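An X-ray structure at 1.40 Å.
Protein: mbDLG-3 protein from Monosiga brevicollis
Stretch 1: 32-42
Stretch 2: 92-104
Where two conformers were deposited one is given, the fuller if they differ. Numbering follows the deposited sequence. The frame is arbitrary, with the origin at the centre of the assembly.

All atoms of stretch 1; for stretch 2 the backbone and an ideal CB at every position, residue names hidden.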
ATOM      1  N   GLU A  32     -11.166   5.558 -17.964  1.00 19.88           N
ATOM      2  CA  GLU A  32     -12.296   5.749 -17.069  1.00 23.30           C
ATOM      3  C   GLU A  32     -12.933   4.402 -16.750  1.00 18.85           C
ATOM      4  O   GLU A  32     -13.032   3.520 -17.607  1.00 22.40           O
ATOM      5  CB  GLU A  32     -13.330   6.662 -17.721  1.00 23.44           C
ATOM      6  CG  GLU A  32     -14.271   7.340 -16.733  1.00 32.51           C
ATOM      7  CD  GLU A  32     -15.289   8.240 -17.421  1.00 36.40           C
ATOM      8  OE1 GLU A  32     -15.392   8.187 -18.660  1.00 42.09           O
ATOM      9  OE2 GLU A  32     -15.970   9.001 -16.706  1.00 41.19           O
ATOM     10  N   GLY A  33     -13.354   4.241 -15.497  1.00 24.68           N
ATOM     11  CA  GLY A  33     -13.995   3.019 -15.058  1.00 25.15           C
ATOM     12  C   GLY A  33     -13.058   1.881 -14.718  1.00 24.98           C
ATOM     13  O   GLY A  33     -13.519   0.858 -14.196  1.00 23.43           O
ATOM     14  N   GLU A  34     -11.755   2.016 -14.992  1.00 18.93           N
ATOM     15  CA  GLU A  34     -10.831   0.940 -14.660  1.00 14.95           C
ATOM     16  C   GLU A  34     -10.173   1.209 -13.309  1.00 15.39           C
ATOM     17  O   GLU A  34      -9.843   2.356 -12.996  1.00 17.66           O
ATOM     18  CB  GLU A  34      -9.742   0.829 -15.718  1.00 17.33           C
ATOM     19  CG  GLU A  34     -10.251   0.405 -17.081  1.00 23.50           C
ATOM     20  CD  GLU A  34     -10.959  -0.935 -17.039  1.00 31.13           C
ATOM     21  OE1 GLU A  34     -11.958  -1.102 -17.769  1.00 41.19           O
ATOM     22  OE2 GLU A  34     -10.516  -1.823 -16.276  1.00 30.83           O
ATOM     23  N   PRO A  35      -9.958   0.182 -12.493  1.00 13.01           N
ATOM     24  CA  PRO A  35      -9.305   0.405 -11.202  1.00 12.71           C
ATOM     25  C   PRO A  35      -7.848   0.787 -11.392  1.00 11.67           C
ATOM     26  O   PRO A  35      -7.167   0.337 -12.317  1.00 13.43           O
ATOM     27  CB  PRO A  35      -9.434  -0.947 -10.494  1.00 15.86           C
ATOM     28  CG  PRO A  35      -9.599  -1.937 -11.600  1.00 15.38           C
ATOM     29  CD  PRO A  35     -10.332  -1.227 -12.700  1.00 15.10           C
ATOM     30  N   VAL A  36      -7.376   1.651 -10.502  1.00 10.63           N
ATOM     31  CA  VAL A  36      -6.017   2.163 -10.573  1.00 10.87           C
ATOM     32  C   VAL A  36      -5.612   2.556  -9.162  1.00  8.35           C
ATOM     33  O   VAL A  36      -6.453   2.910  -8.330  1.00  9.06           O
ATOM     34  CB  VAL A  36      -5.945   3.330 -11.592  1.00 10.43           C
ATOM     35  CG1 VAL A  36      -6.839   4.478 -11.158  1.00 10.28           C
ATOM     36  CG2 VAL A  36      -4.520   3.797 -11.839  1.00 11.55           C
ATOM     37  N   GLY A  37      -4.319   2.478  -8.892  1.00  8.36           N
ATOM     38  CA  GLY A  37      -3.786   2.731  -7.568  1.00  9.33           C
ATOM     39  C   GLY A  37      -3.351   1.447  -6.880  1.00  7.13           C
ATOM     40  O   GLY A  37      -3.753   0.337  -7.236  1.00  8.85           O
ATOM     41  N   ILE A  38      -2.489   1.613  -5.892  1.00  5.98           N
ATOM     42  CA  ILE A  38      -1.957   0.507  -5.102  1.00  6.53           C
ATOM     43  C   ILE A  38      -2.726   0.446  -3.795  1.00  6.47           C
ATOM     44  O   ILE A  38      -2.978   1.484  -3.170  1.00  6.83           O
ATOM     45  CB  ILE A  38      -0.459   0.735  -4.833  1.00  6.23           C
ATOM     46  CG1 ILE A  38       0.321   0.816  -6.152  1.00  7.94           C
ATOM     47  CG2 ILE A  38       0.092  -0.360  -3.914  1.00  8.11           C
ATOM     48  CD1 ILE A  38       0.145  -0.404  -7.033  1.00  8.26           C
ATOM     49  N   PHE A  39      -3.096  -0.763  -3.368  1.00  6.83           N
ATOM     50  CA  PHE A  39      -3.924  -0.963  -2.183  1.00  6.14           C
ATOM     51  C   PHE A  39      -3.345  -2.019  -1.259  1.00  6.66           C
ATOM     52  O   PHE A  39      -2.696  -2.964  -1.708  1.00  8.26           O
ATOM     53  CB  PHE A  39      -5.338  -1.366  -2.593  1.00  6.87           C
ATOM     54  CG  PHE A  39      -6.126  -0.216  -3.093  1.00  7.37           C
ATOM     55  CD1 PHE A  39      -5.903   0.289  -4.355  1.00  8.59           C
ATOM     56  CD2 PHE A  39      -7.042   0.411  -2.277  1.00  9.03           C
ATOM     57  CE1 PHE A  39      -6.596   1.392  -4.793  1.00 10.41           C
ATOM     58  CE2 PHE A  39      -7.744   1.502  -2.721  1.00 10.36           C
ATOM     59  CZ  PHE A  39      -7.517   1.998  -3.961  1.00 10.27           C
ATOM     60  N   ILE A  40      -3.595  -1.856   0.035  1.00  6.98           N
ATOM     61  CA  ILE A  40      -3.320  -2.914   1.001  1.00  6.91           C
ATOM     62  C   ILE A  40      -4.405  -3.967   0.852  1.00  7.56           C
ATOM     63  O   ILE A  40      -5.596  -3.663   0.998  1.00  8.51           O
ATOM     64  CB  ILE A  40      -3.303  -2.356   2.426  1.00  7.66           C
ATOM     65  CG1 ILE A  40      -2.313  -1.196   2.552  1.00 11.44           C
ATOM     66  CG2 ILE A  40      -3.048  -3.488   3.419  1.00  8.50           C
ATOM     67  CD1 ILE A  40      -0.908  -1.571   2.701  1.00 15.53           C
ATOM     68  N   SER A  41      -4.006  -5.201   0.553  1.00  7.57           N
ATOM     69  CA  SER A  41      -4.953  -6.293   0.375  1.00  9.15           C
ATOM     70  C   SER A  41      -5.020  -7.261   1.552  1.00  8.81           C
ATOM     71  O   SER A  41      -5.925  -8.098   1.574  1.00 11.09           O
ATOM     72  CB  SER A  41      -4.641  -7.067  -0.914  1.00 10.58           C
ATOM     73  OG  SER A  41      -3.293  -7.510  -0.905  1.00  9.87           O
ATOM     74  N   ARG A  42      -4.106  -7.179   2.520  1.00  7.22           N
ATOM     75  CA  ARG A  42      -4.216  -8.048   3.686  1.00  6.59           C
ATOM     76  C   ARG A  42      -3.268  -7.536   4.752  1.00  6.53           C
ATOM     77  O   ARG A  42      -2.152  -7.122   4.444  1.00  7.54           O
ATOM     78  CB  ARG A  42      -3.813  -9.486   3.317  1.00  8.11           C
ATOM     79  CG  ARG A  42      -4.191 -10.540   4.329  1.00 10.06           C
ATOM     80  CD  ARG A  42      -5.669 -10.846   4.318  1.00 13.55           C
ATOM     81  NE  ARG A  42      -5.912 -12.011   5.168  1.00 18.00           N
ATOM     82  CZ  ARG A  42      -6.274 -13.216   4.733  1.00 25.31           C
ATOM     83  NH1 ARG A  42      -6.489 -13.433   3.444  1.00 22.00           N
ATOM     84  NH2 ARG A  42      -6.451 -14.203   5.603  1.00 29.77           N
ATOM     85  N   UNK A  92       2.164   6.826   2.874  1.00  9.37           N
ATOM     86  CA  UNK A  92       1.008   7.702   2.977  1.00  9.54           C
ATOM     87  C   UNK A  92      -0.196   6.871   2.574  1.00  8.65           C
ATOM     88  O   UNK A  92      -0.252   6.378   1.439  1.00  9.48           O
ATOM     89  CB  UNK A  92       1.153   8.952   2.107  1.00  9.54           C
ATOM     90  N   UNK A  93      -1.130   6.697   3.502  1.00  8.21           N
ATOM     91  CA  UNK A  93      -2.256   5.788   3.357  1.00  7.71           C
ATOM     92  C   UNK A  93      -3.560   6.535   3.578  1.00  7.00           C
ATOM     93  O   UNK A  93      -3.637   7.459   4.395  1.00  9.23           O
ATOM     94  CB  UNK A  93      -2.137   4.616   4.333  1.00  7.71           C
ATOM     95  N   UNK A  94      -4.607   6.102   2.892  1.00  6.95           N
ATOM     96  CA  UNK A  94      -5.952   6.546   3.237  1.00  7.42           C
ATOM     97  C   UNK A  94      -6.943   5.469   2.823  1.00  7.78           C
ATOM     98  O   UNK A  94      -6.754   4.812   1.796  1.00  8.15           O
ATOM     99  CB  UNK A  94      -6.284   7.881   2.568  1.00  7.42           C
ATOM    100  N   UNK A  95      -7.962   5.245   3.644  1.00  7.70           N
ATOM    101  CA  UNK A  95      -8.955   4.241   3.295  1.00  8.41           C
ATOM    102  C   UNK A  95      -9.681   4.677   2.034  1.00  9.92           C
ATOM    103  O   UNK A  95     -10.095   5.832   1.911  1.00 13.84           O
ATOM    104  CB  UNK A  95      -9.942   4.019   4.443  1.00  8.41           C
ATOM    105  N   UNK A  96      -9.814   3.775   1.077  1.00  8.08           N
ATOM    106  CA  UNK A  96     -10.470   4.098  -0.189  1.00  9.20           C
ATOM    107  C   UNK A  96     -11.342   2.921  -0.573  1.00  9.31           C
ATOM    108  O   UNK A  96     -11.003   2.125  -1.456  1.00  9.54           O
ATOM    109  CB  UNK A  96      -9.454   4.414  -1.289  1.00  9.20           C
ATOM    110  N   UNK A  97     -12.485   2.764   0.103  1.00 10.34           N
ATOM    111  CA  UNK A  97     -13.303   1.568  -0.134  1.00 10.69           C
ATOM    112  C   UNK A  97     -13.913   1.513  -1.514  1.00  9.60           C
ATOM    113  O   UNK A  97     -14.085   0.414  -2.052  1.00 11.73           O
ATOM    114  CB  UNK A  97     -14.423   1.490   0.905  1.00 10.69           C
ATOM    115  N   UNK A  98     -14.232   2.661  -2.112  1.00 10.54           N
ATOM    116  CA  UNK A  98     -14.821   2.637  -3.440  1.00 12.90           C
ATOM    117  C   UNK A  98     -13.881   2.044  -4.468  1.00 10.89           C
ATOM    118  O   UNK A  98     -14.241   1.120  -5.206  1.00 11.57           O
ATOM    119  CB  UNK A  98     -15.227   4.050  -3.863  1.00 12.90           C
ATOM    120  N   UNK A  99     -12.645   2.544  -4.511  1.00  9.52           N
ATOM    121  CA  UNK A  99     -11.692   2.020  -5.483  1.00  9.18           C
ATOM    122  C   UNK A  99     -11.296   0.591  -5.145  1.00  9.26           C
ATOM    123  O   UNK A  99     -11.117  -0.238  -6.045  1.00 10.01           O
ATOM    124  CB  UNK A  99     -10.449   2.909  -5.545  1.00  9.18           C
ATOM    125  N   UNK A 100     -11.158   0.284  -3.855  1.00  9.44           N
ATOM    126  CA  UNK A 100     -10.865  -1.091  -3.464  1.00  9.55           C
ATOM    127  C   UNK A 100     -11.956  -2.033  -3.963  1.00 11.49           C
ATOM    128  O   UNK A 100     -11.659  -3.123  -4.466  1.00 11.86           O
ATOM    129  CB  UNK A 100     -10.724  -1.199  -1.944  1.00  9.55           C
ATOM    130  N   UNK A 101     -13.221  -1.617  -3.852  0.65 12.48           N
ATOM    131  CA  UNK A 101     -14.318  -2.437  -4.358  0.65 14.45           C
ATOM    132  C   UNK A 101     -14.288  -2.552  -5.875  0.65 14.64           C
ATOM    133  O   UNK A 101     -14.673  -3.591  -6.424  0.65 15.24           O
ATOM    134  CB  UNK A 101     -15.661  -1.857  -3.909  0.65 14.45           C
ATOM    135  N   UNK A 102     -13.845  -1.503  -6.570  1.00 12.61           N
ATOM    136  CA  UNK A 102     -13.754  -1.576  -8.022  1.00 15.04           C
ATOM    137  C   UNK A 102     -12.753  -2.637  -8.456  1.00 13.74           C
ATOM    138  O   UNK A 102     -12.952  -3.297  -9.483  1.00 16.22           O
ATOM    139  CB  UNK A 102     -13.363  -0.215  -8.601  1.00 15.04           C
ATOM    140  N   UNK A 103     -11.693  -2.842  -7.669  1.00 14.19           N
ATOM    141  CA  UNK A 103     -10.733  -3.896  -7.974  1.00 13.68           C
ATOM    142  C   UNK A 103     -11.347  -5.290  -7.871  1.00 20.31           C
ATOM    143  O   UNK A 103     -10.798  -6.236  -8.443  1.00 21.27           O
ATOM    144  CB  UNK A 103      -9.530  -3.791  -7.034  1.00 13.68           C
ATOM    145  N   UNK A 104     -12.467  -5.440  -7.160  1.00 19.20           N
ATOM    146  CA  UNK A 104     -13.123  -6.739  -7.048  1.00 21.91           C
ATOM    147  C   UNK A 104     -13.997  -7.072  -8.251  1.00 25.44           C
ATOM    148  O   UNK A 104     -14.393  -8.233  -8.402  1.00 32.23           O
ATOM    149  CB  UNK A 104     -13.972  -6.781  -5.776  1.00 21.91           C
TER

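Position 92 lies out of reach of stretch 1, and the contact sets no demand there; it is N92. At position 93 CA-to-CB points sideways and no atom of stretch 1 comes within 5.5 Å of the ideal CB, so an apolar chain long enough to approach I40, such as Leu, Ile, Met or Phe, would suit. L93 does this, its CD2 coming 4.4 Å from I40 CG1. Positions 94 and 95 face nothing in stretch 1 and are free; they are T94 and A95.

Position 96 points toward the F39 ring, with the ideal CB 3.7 Å from F39 CE2, and it immediately precedes a helical turn. A small polar chain that can accept from a free backbone NH fits both conditions: Ser, Thr, Asp or Asn. It is N96, whose OD1 caps the helix by accepting from the backbone N of position 99 at 3.3 Å, while its CB packs against the ring.

Positions 97 and 98 turn away and sideways, with nothing opposing them. The first helical turn tolerates proline, and 98 has room for a side chain; the residues are P97 and G98.

Position 99 points toward stretch 1, its ideal CB a tight 3.5 Å from F39 CZ, with P35 and V36 farther along. A slender, flexible apolar chain suits better than one branched at CB. M99 places CG 3.4 Å from F39 CZ and CE 3.9 Å from V36 CG1, and its SD accepts a weak hydrogen bond from V36 N at 3.6 Å.

Position 100 points sideways, its CA over one face of the F39 ring. A long flat or apolar chain could run along the strand toward S41. Y100 lies near parallel to F39 but slid apart, with planes at 30° and little overlap; its OH reaches 3.4 Å from S41 CA.

Position 101 is out of reach, open to polar residues; it is D101. Position 102 points toward P35, with the ideal CB 4.4 Å from P35 CB, so a medium-sized aliphatic is favoured. L102 sets CG 4.1 Å from P35 CB and brings CD2 3.7 Å from G33 O.

At position 103 CA-to-CB points sideways, and the ideal CB lies 4.5 Å from P35 CB, with the carbonyl of G37 farther off. An aromatic could cover the proline, and one with a terminal donor could also use that carbonyl. Y103 does both: P35 CB sits 3.4 Å from the Y103 ring centroid, almost on the ring normal, and Y103 OH donates a weak hydrogen bond to G37 O at 2.7 Å. Position 104 points away, leaving polar or charged chains free; it is K104.

Stretch 2, residues 92-104: NLTANPGMYDLYK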
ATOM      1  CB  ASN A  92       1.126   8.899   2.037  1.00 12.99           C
ATOM      2  CG  ASN A  92       1.903  10.037   2.635  1.00 19.53           C
ATOM      3  OD1 ASN A  92       2.978   9.844   3.198  1.00 27.83           O
ATOM      4  ND2 ASN A  92       1.358  11.244   2.521  1.00 23.19           N
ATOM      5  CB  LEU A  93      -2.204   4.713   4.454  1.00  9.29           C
ATOM      6  CG  LEU A  93      -0.963   3.831   4.481  1.00  8.38           C
ATOM      7  CD1 LEU A  93      -0.954   2.964   5.729  1.00 10.79           C
ATOM      8  CD2 LEU A  93      -0.892   2.958   3.250  1.00 11.72           C
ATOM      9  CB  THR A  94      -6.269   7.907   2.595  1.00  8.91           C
ATOM     10  OG1 THR A  94      -7.415   8.497   3.229  1.00 10.37           O
ATOM     11  CG2 THR A  94      -6.499   7.771   1.090  1.00 10.77           C
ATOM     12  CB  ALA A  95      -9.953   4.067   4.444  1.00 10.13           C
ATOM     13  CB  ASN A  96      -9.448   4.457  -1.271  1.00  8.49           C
ATOM     14  CG  ASN A  96     -10.097   4.955  -2.541  1.00  8.30           C
ATOM     15  OD1 ASN A  96     -11.323   4.920  -2.679  1.00  8.71           O
ATOM     16  ND2 ASN A  96      -9.276   5.388  -3.495  1.00  9.44           N
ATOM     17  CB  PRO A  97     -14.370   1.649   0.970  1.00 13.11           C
ATOM     18  CG  PRO A  97     -14.440   3.094   1.320  1.00 13.50           C
ATOM     19  CD  PRO A  97     -13.036   3.612   1.176  1.00 11.10           C
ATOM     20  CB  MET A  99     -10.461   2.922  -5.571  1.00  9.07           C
ATOM     21  CG  MET A  99      -9.468   2.480  -6.642  1.00 10.08           C
ATOM     22  SD  MET A  99     -10.123   2.626  -8.336  1.00  9.76           S
ATOM     23  CE  MET A  99      -9.817   4.354  -8.654  1.00 10.41           C
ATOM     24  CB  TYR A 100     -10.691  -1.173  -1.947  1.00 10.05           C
ATOM     25  CG  TYR A 100     -10.066  -2.467  -1.461  1.00 10.67           C
ATOM     26  CD1 TYR A 100      -8.796  -2.846  -1.872  1.00 10.20           C
ATOM     27  CD2 TYR A 100     -10.734  -3.293  -0.559  1.00 10.95           C
ATOM     28  CE1 TYR A 100      -8.211  -4.026  -1.421  1.00 10.54           C
ATOM     29  CE2 TYR A 100     -10.151  -4.474  -0.097  1.00 11.80           C
ATOM     30  CZ  TYR A 100      -8.892  -4.830  -0.529  1.00  9.79           C
ATOM     31  OH  TYR A 100      -8.310  -6.004  -0.081  1.00 12.12           O
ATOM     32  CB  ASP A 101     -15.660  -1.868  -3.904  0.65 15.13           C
ATOM     33  CG  ASP A 101     -16.834  -2.693  -4.398  0.65 17.93           C
ATOM     34  OD1 ASP A 101     -17.081  -3.771  -3.820  0.65 23.60           O
ATOM     35  OD2 ASP A 101     -17.505  -2.263  -5.358  0.65 23.87           O
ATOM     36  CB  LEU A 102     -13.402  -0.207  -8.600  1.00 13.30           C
ATOM     37  CG  LEU A 102     -13.459  -0.092 -10.120  1.00 14.27           C
ATOM     38  CD1 LEU A 102     -14.859  -0.434 -10.627  1.00 18.59           C
ATOM     39  CD2 LEU A 102     -13.050   1.302 -10.570  1.00 15.11           C
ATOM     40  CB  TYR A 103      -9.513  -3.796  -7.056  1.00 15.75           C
ATOM     41  CG  TYR A 103      -8.383  -2.954  -7.613  1.00 11.88           C
ATOM     42  CD1 TYR A 103      -7.595  -3.423  -8.654  1.00 14.12           C
ATOM     43  CD2 TYR A 103      -8.090  -1.702  -7.085  1.00 11.74           C
ATOM     44  CE1 TYR A 103      -6.566  -2.660  -9.173  1.00 12.59           C
ATOM     45  CE2 TYR A 103      -7.055  -0.938  -7.594  1.00 10.89           C
ATOM     46  CZ  TYR A 103      -6.294  -1.427  -8.630  1.00 11.54           C
ATOM     47  OH  TYR A 103      -5.256  -0.698  -9.160  1.00 11.17           O
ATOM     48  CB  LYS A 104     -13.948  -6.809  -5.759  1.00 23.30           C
ATOM     49  CG  LYS A 104     -13.124  -6.601  -4.487  1.00 23.96           C
ATOM     50  CD  LYS A 104     -13.989  -6.678  -3.231  1.00 30.30           C
ATOM     51  CE  LYS A 104     -13.290  -6.046  -2.033  1.00 25.93           C
ATOM     52  NZ  LYS A 104     -12.102  -6.820  -1.605  1.00 34.22           N
TER
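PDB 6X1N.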